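Local coordinates for type III secretion system effector protein ExoU (Pseudomonas fluorescens, PDB 4QMK) that probably hydrolyses membrane phospholipids as a patatin-like phospholipase and is thought to reach the plasma membrane through a phosphatidylinositol 4,5-bisphosphate-binding domain, at residues A225-L230 with K241-T246; V258-N263 with G271-I276. All blocks are in the same frame, centred on the assembly; numbering follows the deposited sequence.

Interaction 1. Residues A225-L230 with K241-T246; sequences ATFRDL and KQLNIT
Phe227 and Leu230, one helical turn apart on helix 227-236, pack on Leu243 of strand 242-251. This is helix-on-sheet packing in the alpha/beta core of the patatin-like phospholipase domain. The Phe227 ring meets the strand with its edge. Phe227 CD1 lies 3.4 Å from Leu243 O, close to the ring plane, and Phe227 CE1 lies 4.2 Å from Ile245 CG1. The Leu243 branch does not lie in the ring plane. It stands well off it beyond the rim, Leu243 CD2 being 4.0 Å from Phe227 CE1, and the two side chains meet at a slant. With Leu243 CG anti to its backbone N (chi1 173°), the branch reaches Phe227, while Leu243 CB meets Leu230 CD1 at 3.7 Å. Leu230 CB also touches the carbonyl oxygen of Lys241.

Thr226 and Asp229 form a capping box at the helix start. Thr226 N gives a nearly straight bond to Asp229 OD2, which receives it from above the carboxylate plane. The return bond from Asp229 N to Thr226 OG1 is weak. Arg218 adds a salt bridge to the same OD2. Ala110 and Ala114 of helix 107-114 also pack against Leu243. One water joins the two backbones: it donates to Phe227 O at 2.7 Å and accepts from Leu243 N at 3.2 Å.

Interaction 2. Residues V258-N263 with G271-I276; sequences VVFNAN and GRAALI
The chi1 of Phe260, -61°, sets CG opposite the carbonyl carbon and beside the backbone N, and the ring reaches from strand 254-260 to helix 270-278. In Ile276 the branches divide: CG2 stands opposite the backbone N, and this methyl is the one that meets the ring. Ala273 needs no torsion, because its CB already points at the strand.

The two helix residues are one turn apart and use different parts of the ring. Ala273 CB lies over one face, 4.2 Å from the centroid of the Phe260 ring and 23° off the ring normal. This is a CH-pi contact, displaced toward the CG and CD2 side; Ala273 CB is 3.9 Å from Phe260 CG. Ile276 comes to the far end instead. Ile276 CG2 is 4.0 Å from Phe260 CZ, at the edge and near the ring plane. The side chains of Phe260 and Ile276 cross at about a right angle. Ala273 O stands above the plane on the same side as its CB, near the rim, 3.7 Å from Phe260 CE2.

Here the edge strand of the mixed sheet in the patatin-like domain meets the helix that follows it in the chain. Phe227 of helix 227-236 touches both Phe260 and Ala273. Leu170 of helix 166-173 packs on Ile276.

All three touching residues are buried and their side chains are apolar. The contact is therefore mainly dispersion and close packing, including the CH-pi contact of the Ala273 methyl.

Interaction 1 closes before interaction 2 opens along the chain, and their centres are 8 Å apart. Strands 242-251 and 254-260 are consecutive and antiparallel neighbours in the seven-stranded mixed sheet, with 254-260 at its edge. They are joined directly: Phe260 N probably bonds to Ile245 O at 2.8 Å, and Asn261 ND2 to Asn244 OD1. Phe227 bridges the two contacts, since its CZ packs against CB of Phe260. The two helices also touch each other, Phe227 on Ala273 and Leu230 on Ile270. Both contacts belong to the patatin-like phospholipase part of the chain. There they pack helices 227-236 and 270-278 on the two strands at one end of the sheet.

Interaction 1. Residues A225-L230 with K241-T246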
ATOM      1  N   ALA A 225      10.942  12.256   1.738  1.00 40.67           N
ATOM      2  CA  ALA A 225      10.634  11.941   0.346  1.00 42.73           C
ATOM      3  C   ALA A 225      10.547  10.420   0.110  1.00 41.78           C
ATOM      4  O   ALA A 225      11.312   9.637   0.700  1.00 39.58           O
ATOM      5  CB  ALA A 225      11.685  12.530  -0.571  1.00 43.99           C
ATOM      6  N   THR A 226       9.595  10.023  -0.727  1.00 39.54           N
ATOM      7  CA  THR A 226       9.474   8.641  -1.143  1.00 38.66           C
ATOM      8  C   THR A 226       9.911   8.532  -2.578  1.00 37.64           C
ATOM      9  O   THR A 226      10.127   9.539  -3.250  1.00 42.11           O
ATOM     10  CB  THR A 226       8.045   8.127  -1.063  1.00 40.45           C
ATOM     11  OG1 THR A 226       7.182   8.986  -1.829  1.00 41.79           O
ATOM     12  CG2 THR A 226       7.583   8.059   0.378  1.00 41.72           C
ATOM     13  N   PHE A 227      10.024   7.302  -3.055  1.00 32.80           N
ATOM     14  CA  PHE A 227      10.385   7.036  -4.428  1.00 29.27           C
ATOM     15  C   PHE A 227       9.334   7.584  -5.376  1.00 29.74           C
ATOM     16  O   PHE A 227       9.670   8.066  -6.432  1.00 27.22           O
ATOM     17  CB  PHE A 227      10.533   5.517  -4.667  1.00 29.86           C
ATOM     18  CG  PHE A 227      11.703   4.893  -3.946  1.00 25.58           C
ATOM     19  CD1 PHE A 227      12.926   4.880  -4.496  1.00 25.09           C
ATOM     20  CD2 PHE A 227      11.549   4.336  -2.731  1.00 26.51           C
ATOM     21  CE1 PHE A 227      14.013   4.330  -3.841  1.00 24.80           C
ATOM     22  CE2 PHE A 227      12.637   3.770  -2.056  1.00 26.58           C
ATOM     23  CZ  PHE A 227      13.854   3.759  -2.619  1.00 24.41           C
ATOM     24  N   ARG A 228       8.066   7.522  -4.986  1.00 33.25           N
ATOM     25  CA  ARG A 228       6.996   8.027  -5.837  1.00 39.27           C
ATOM     26  C   ARG A 228       7.074   9.527  -5.963  1.00 42.90           C
ATOM     27  O   ARG A 228       6.702  10.057  -6.998  1.00 47.68           O
ATOM     28  CB  ARG A 228       5.570   7.649  -5.356  1.00 46.05           C
ATOM     29  CG  ARG A 228       4.520   7.791  -6.483  1.00 54.03           C
ATOM     30  CD  ARG A 228       3.064   7.938  -6.015  1.00 63.74           C
ATOM     31  NE  ARG A 228       2.527   6.774  -5.290  1.00 73.92           N
ATOM     32  CZ  ARG A 228       2.144   5.619  -5.860  1.00 75.64           C
ATOM     33  NH1 ARG A 228       2.280   5.419  -7.171  1.00 78.50           N
ATOM     34  NH2 ARG A 228       1.659   4.637  -5.108  1.00 69.13           N
ATOM     35  N   ASP A 229       7.487  10.220  -4.902  1.00 42.57           N
ATOM     36  CA  ASP A 229       7.604  11.657  -4.973  1.00 43.70           C
ATOM     37  C   ASP A 229       8.623  12.008  -5.988  1.00 40.81           C
ATOM     38  O   ASP A 229       8.423  12.920  -6.787  1.00 42.59           O
ATOM     39  CB  ASP A 229       8.059  12.260  -3.640  1.00 50.17           C
ATOM     40  CG  ASP A 229       7.004  12.211  -2.593  1.00 57.55           C
ATOM     41  OD1 ASP A 229       5.801  12.218  -2.962  1.00 68.48           O
ATOM     42  OD2 ASP A 229       7.367  12.139  -1.394  1.00 61.28           O
ATOM     43  N   LEU A 230       9.763  11.333  -5.905  1.00 38.06           N
ATOM     44  CA  LEU A 230      10.846  11.586  -6.828  1.00 37.87           C
ATOM     45  C   LEU A 230      10.396  11.409  -8.276  1.00 36.76           C
ATOM     46  O   LEU A 230      10.563  12.304  -9.072  1.00 38.08           O
ATOM     47  CB  LEU A 230      12.058  10.705  -6.484  1.00 38.94           C
ATOM     48  CG  LEU A 230      12.886  11.148  -5.263  1.00 37.85           C
ATOM     49  CD1 LEU A 230      14.120  10.285  -5.108  1.00 39.00           C
ATOM     50  CD2 LEU A 230      13.335  12.576  -5.389  1.00 35.79           C
ATOM     51  N   LYS A 241      15.695  13.537  -9.803  1.00 36.07           N
ATOM     52  CA  LYS A 241      15.801  12.327 -10.585  1.00 34.91           C
ATOM     53  C   LYS A 241      15.043  11.157 -10.004  1.00 33.99           C
ATOM     54  O   LYS A 241      14.879  11.050  -8.812  1.00 36.20           O
ATOM     55  CB  LYS A 241      17.250  11.921 -10.595  1.00 34.49           C
ATOM     56  CG  LYS A 241      18.129  12.686 -11.547  1.00 36.56           C
ATOM     57  CD  LYS A 241      18.579  14.044 -11.089  1.00 37.13           C
ATOM     58  CE  LYS A 241      19.499  14.710 -12.116  1.00 35.05           C
ATOM     59  NZ  LYS A 241      18.857  15.007 -13.431  1.00 34.19           N
ATOM     60  N   GLN A 242      14.631  10.223 -10.821  1.00 34.40           N
ATOM     61  CA  GLN A 242      14.059   9.012 -10.231  1.00 35.91           C
ATOM     62  C   GLN A 242      15.185   8.277  -9.557  1.00 31.51           C
ATOM     63  O   GLN A 242      16.362   8.504  -9.885  1.00 29.44           O
ATOM     64  CB  GLN A 242      13.428   8.126 -11.263  1.00 36.75           C
ATOM     65  CG  GLN A 242      12.335   8.806 -12.033  1.00 38.58           C
ATOM     66  CD  GLN A 242      11.860   7.941 -13.145  1.00 40.55           C
ATOM     67  OE1 GLN A 242      11.664   6.743 -12.980  1.00 43.46           O
ATOM     68  NE2 GLN A 242      11.726   8.519 -14.295  1.00 45.04           N
ATOM     69  N   LEU A 243      14.845   7.393  -8.635  1.00 29.53           N
ATOM     70  CA  LEU A 243      15.880   6.734  -7.845  1.00 27.27           C
ATOM     71  C   LEU A 243      15.635   5.259  -7.725  1.00 25.93           C
ATOM     72  O   LEU A 243      14.492   4.850  -7.505  1.00 24.59           O
ATOM     73  CB  LEU A 243      15.913   7.348  -6.455  1.00 27.56           C
ATOM     74  CG  LEU A 243      16.826   6.706  -5.392  1.00 29.28           C
ATOM     75  CD1 LEU A 243      18.281   6.875  -5.774  1.00 31.29           C
ATOM     76  CD2 LEU A 243      16.578   7.357  -4.057  1.00 28.41           C
ATOM     77  N   ASN A 244      16.713   4.480  -7.880  1.00 24.34           N
ATOM     78  CA  ASN A 244      16.740   3.065  -7.563  1.00 24.93           C
ATOM     79  C   ASN A 244      17.776   2.845  -6.524  1.00 25.45           C
ATOM     80  O   ASN A 244      18.935   3.159  -6.722  1.00 25.59           O
ATOM     81  CB  ASN A 244      17.239   2.242  -8.727  1.00 31.05           C
ATOM     82  CG  ASN A 244      16.226   2.055  -9.735  1.00 31.42           C
ATOM     83  OD1 ASN A 244      15.343   1.262  -9.573  1.00 39.47           O
ATOM     84  ND2 ASN A 244      16.312   2.808 -10.774  1.00 36.56           N
ATOM     85  N   ILE A 245      17.392   2.211  -5.451  1.00 27.38           N
ATOM     86  CA  ILE A 245      18.317   1.790  -4.474  1.00 27.22           C
ATOM     87  C   ILE A 245      18.337   0.255  -4.518  1.00 31.44           C
ATOM     88  O   ILE A 245      17.294  -0.411  -4.509  1.00 33.78           O
ATOM     89  CB  ILE A 245      17.926   2.326  -3.124  1.00 26.73           C
ATOM     90  CG1 ILE A 245      18.150   3.798  -3.158  1.00 28.95           C
ATOM     91  CG2 ILE A 245      18.773   1.675  -2.025  1.00 28.53           C
ATOM     92  CD1 ILE A 245      18.092   4.463  -1.793  1.00 32.00           C
ATOM     93  N   THR A 246      19.531  -0.297  -4.561  1.00 36.11           N
ATOM     94  CA  THR A 246      19.706  -1.720  -4.765  1.00 43.77           C
ATOM     95  C   THR A 246      20.706  -2.328  -3.843  1.00 40.24           C
ATOM     96  O   THR A 246      21.544  -1.647  -3.294  1.00 45.18           O
ATOM     97  CB  THR A 246      20.194  -1.924  -6.202  1.00 48.20           C
ATOM     98  OG1 THR A 246      19.165  -1.448  -7.079  1.00 53.65           O
ATOM     99  CG2 THR A 246      20.429  -3.364  -6.501  1.00 55.33           C
TER
HETATM  100  O   HOH W   1      11.713   7.345  -8.092  1.00 25.68           O

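Interaction 2. Residues V258-N263 with G271-I276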
ATOM      1  N   VAL A 258      17.933  -7.124  -3.490  1.00 26.15           N
ATOM      2  CA  VAL A 258      16.911  -6.300  -2.906  1.00 27.55           C
ATOM      3  C   VAL A 258      16.799  -5.057  -3.790  1.00 27.06           C
ATOM      4  O   VAL A 258      17.811  -4.514  -4.216  1.00 32.05           O
ATOM      5  CB  VAL A 258      17.305  -5.925  -1.501  1.00 29.64           C
ATOM      6  CG1 VAL A 258      16.262  -5.062  -0.846  1.00 30.87           C
ATOM      7  CG2 VAL A 258      17.537  -7.173  -0.705  1.00 34.31           C
ATOM      8  N   VAL A 259      15.589  -4.621  -4.100  1.00 26.66           N
ATOM      9  CA  VAL A 259      15.402  -3.445  -4.992  1.00 25.32           C
ATOM     10  C   VAL A 259      14.272  -2.524  -4.531  1.00 23.64           C
ATOM     11  O   VAL A 259      13.117  -2.940  -4.398  1.00 24.26           O
ATOM     12  CB  VAL A 259      15.081  -3.913  -6.435  1.00 26.09           C
ATOM     13  CG1 VAL A 259      14.860  -2.730  -7.369  1.00 25.72           C
ATOM     14  CG2 VAL A 259      16.178  -4.836  -6.947  1.00 25.07           C
ATOM     15  N   PHE A 260      14.620  -1.294  -4.253  1.00 22.46           N
ATOM     16  CA  PHE A 260      13.650  -0.296  -3.892  1.00 23.12           C
ATOM     17  C   PHE A 260      13.581   0.693  -5.044  1.00 22.73           C
ATOM     18  O   PHE A 260      14.606   1.109  -5.541  1.00 25.60           O
ATOM     19  CB  PHE A 260      14.116   0.449  -2.666  1.00 24.01           C
ATOM     20  CG  PHE A 260      14.291  -0.404  -1.438  1.00 22.83           C
ATOM     21  CD1 PHE A 260      13.197  -0.772  -0.680  1.00 25.74           C
ATOM     22  CD2 PHE A 260      15.512  -0.749  -1.021  1.00 22.13           C
ATOM     23  CE1 PHE A 260      13.336  -1.572   0.433  1.00 26.32           C
ATOM     24  CE2 PHE A 260      15.686  -1.538   0.101  1.00 24.45           C
ATOM     25  CZ  PHE A 260      14.592  -1.955   0.823  1.00 25.95           C
ATOM     26  N   ASN A 261      12.392   1.071  -5.455  1.00 23.00           N
ATOM     27  CA  ASN A 261      12.169   2.077  -6.495  1.00 24.53           C
ATOM     28  C   ASN A 261      10.660   2.423  -6.612  1.00 26.67           C
ATOM     29  O   ASN A 261       9.829   1.880  -5.868  1.00 26.31           O
ATOM     30  CB  ASN A 261      12.712   1.596  -7.831  1.00 26.35           C
ATOM     31  CG  ASN A 261      12.004   0.323  -8.359  1.00 27.77           C
ATOM     32  OD1 ASN A 261      10.849   0.002  -8.007  1.00 27.58           O
ATOM     33  ND2 ASN A 261      12.714  -0.406  -9.187  1.00 25.80           N
ATOM     34  N   ALA A 262      10.292   3.283  -7.550  1.00 28.81           N
ATOM     35  CA  ALA A 262       8.894   3.739  -7.617  1.00 31.69           C
ATOM     36  C   ALA A 262       7.914   2.645  -8.003  1.00 36.98           C
ATOM     37  O   ALA A 262       6.736   2.700  -7.639  1.00 40.22           O
ATOM     38  CB  ALA A 262       8.753   4.912  -8.548  1.00 31.47           C
ATOM     39  N   ASN A 263       8.392   1.644  -8.721  0.50 39.73           N
ATOM     40  CA  ASN A 263       7.520   0.570  -9.152  0.50 42.35           C
ATOM     41  C   ASN A 263       7.227  -0.496  -8.071  0.50 41.85           C
ATOM     42  O   ASN A 263       6.073  -0.902  -7.903  0.50 44.67           O
ATOM     43  CB  ASN A 263       8.055  -0.025 -10.455  0.50 46.03           C
ATOM     44  CG  ASN A 263       7.878   0.931 -11.646  0.50 52.82           C
ATOM     45  OD1 ASN A 263       7.416   2.081 -11.492  0.50 55.14           O
ATOM     46  ND2 ASN A 263       8.253   0.467 -12.835  0.50 54.00           N
ATOM     47  N   GLY A 271      15.329   7.373   2.693  1.00 34.39           N
ATOM     48  CA  GLY A 271      16.381   7.306   3.708  1.00 34.09           C
ATOM     49  C   GLY A 271      16.451   5.932   4.311  1.00 33.19           C
ATOM     50  O   GLY A 271      17.524   5.320   4.403  1.00 31.26           O
ATOM     51  N   ARG A 272      15.284   5.441   4.671  1.00 33.36           N
ATOM     52  CA  ARG A 272      15.141   4.115   5.242  1.00 34.16           C
ATOM     53  C   ARG A 272      15.635   3.070   4.216  1.00 35.99           C
ATOM     54  O   ARG A 272      16.359   2.136   4.589  1.00 38.27           O
ATOM     55  CB  ARG A 272      13.675   3.931   5.675  1.00 36.39           C
ATOM     56  CG  ARG A 272      13.254   2.599   6.295  1.00 41.21           C
ATOM     57  CD  ARG A 272      14.230   2.028   7.308  1.00 42.78           C
ATOM     58  NE  ARG A 272      14.328   2.828   8.516  1.00 48.64           N
ATOM     59  CZ  ARG A 272      13.585   2.677   9.607  1.00 48.91           C
ATOM     60  NH1 ARG A 272      12.643   1.755   9.694  1.00 48.44           N
ATOM     61  NH2 ARG A 272      13.802   3.482  10.622  1.00 53.13           N
ATOM     62  N   ALA A 273      15.291   3.256   2.928  1.00 35.69           N
ATOM     63  CA  ALA A 273      15.702   2.350   1.865  1.00 33.50           C
ATOM     64  C   ALA A 273      17.197   2.260   1.773  1.00 33.75           C
ATOM     65  O   ALA A 273      17.752   1.176   1.522  1.00 29.69           O
ATOM     66  CB  ALA A 273      15.194   2.841   0.527  1.00 34.77           C
ATOM     67  N   ALA A 274      17.833   3.425   1.886  1.00 30.06           N
ATOM     68  CA  ALA A 274      19.278   3.547   1.781  1.00 29.17           C
ATOM     69  C   ALA A 274      19.979   2.937   2.983  1.00 31.33           C
ATOM     70  O   ALA A 274      21.068   2.380   2.858  1.00 32.13           O
ATOM     71  CB  ALA A 274      19.668   5.017   1.670  1.00 31.36           C
ATOM     72  N   LEU A 275      19.376   3.067   4.156  1.00 32.51           N
ATOM     73  CA  LEU A 275      19.949   2.484   5.334  1.00 35.31           C
ATOM     74  C   LEU A 275      19.951   0.965   5.178  1.00 35.53           C
ATOM     75  O   LEU A 275      20.946   0.299   5.504  1.00 34.57           O
ATOM     76  CB  LEU A 275      19.133   2.877   6.560  1.00 38.41           C
ATOM     77  CG  LEU A 275      19.482   2.181   7.884  1.00 41.34           C
ATOM     78  CD1 LEU A 275      20.796   2.721   8.442  1.00 44.15           C
ATOM     79  CD2 LEU A 275      18.360   2.459   8.877  1.00 45.46           C
ATOM     80  N   ILE A 276      18.807   0.434   4.723  1.00 34.44           N
ATOM     81  CA  ILE A 276      18.611  -1.012   4.572  1.00 36.74           C
ATOM     82  C   ILE A 276      19.636  -1.496   3.573  1.00 33.22           C
ATOM     83  O   ILE A 276      20.341  -2.498   3.771  1.00 29.84           O
ATOM     84  CB  ILE A 276      17.242  -1.352   3.943  1.00 40.07           C
ATOM     85  CG1 ILE A 276      16.088  -0.667   4.676  1.00 39.91           C
ATOM     86  CG2 ILE A 276      17.059  -2.873   3.832  1.00 42.45           C
ATOM     87  CD1 ILE A 276      15.369  -1.493   5.668  1.00 41.67           C
TER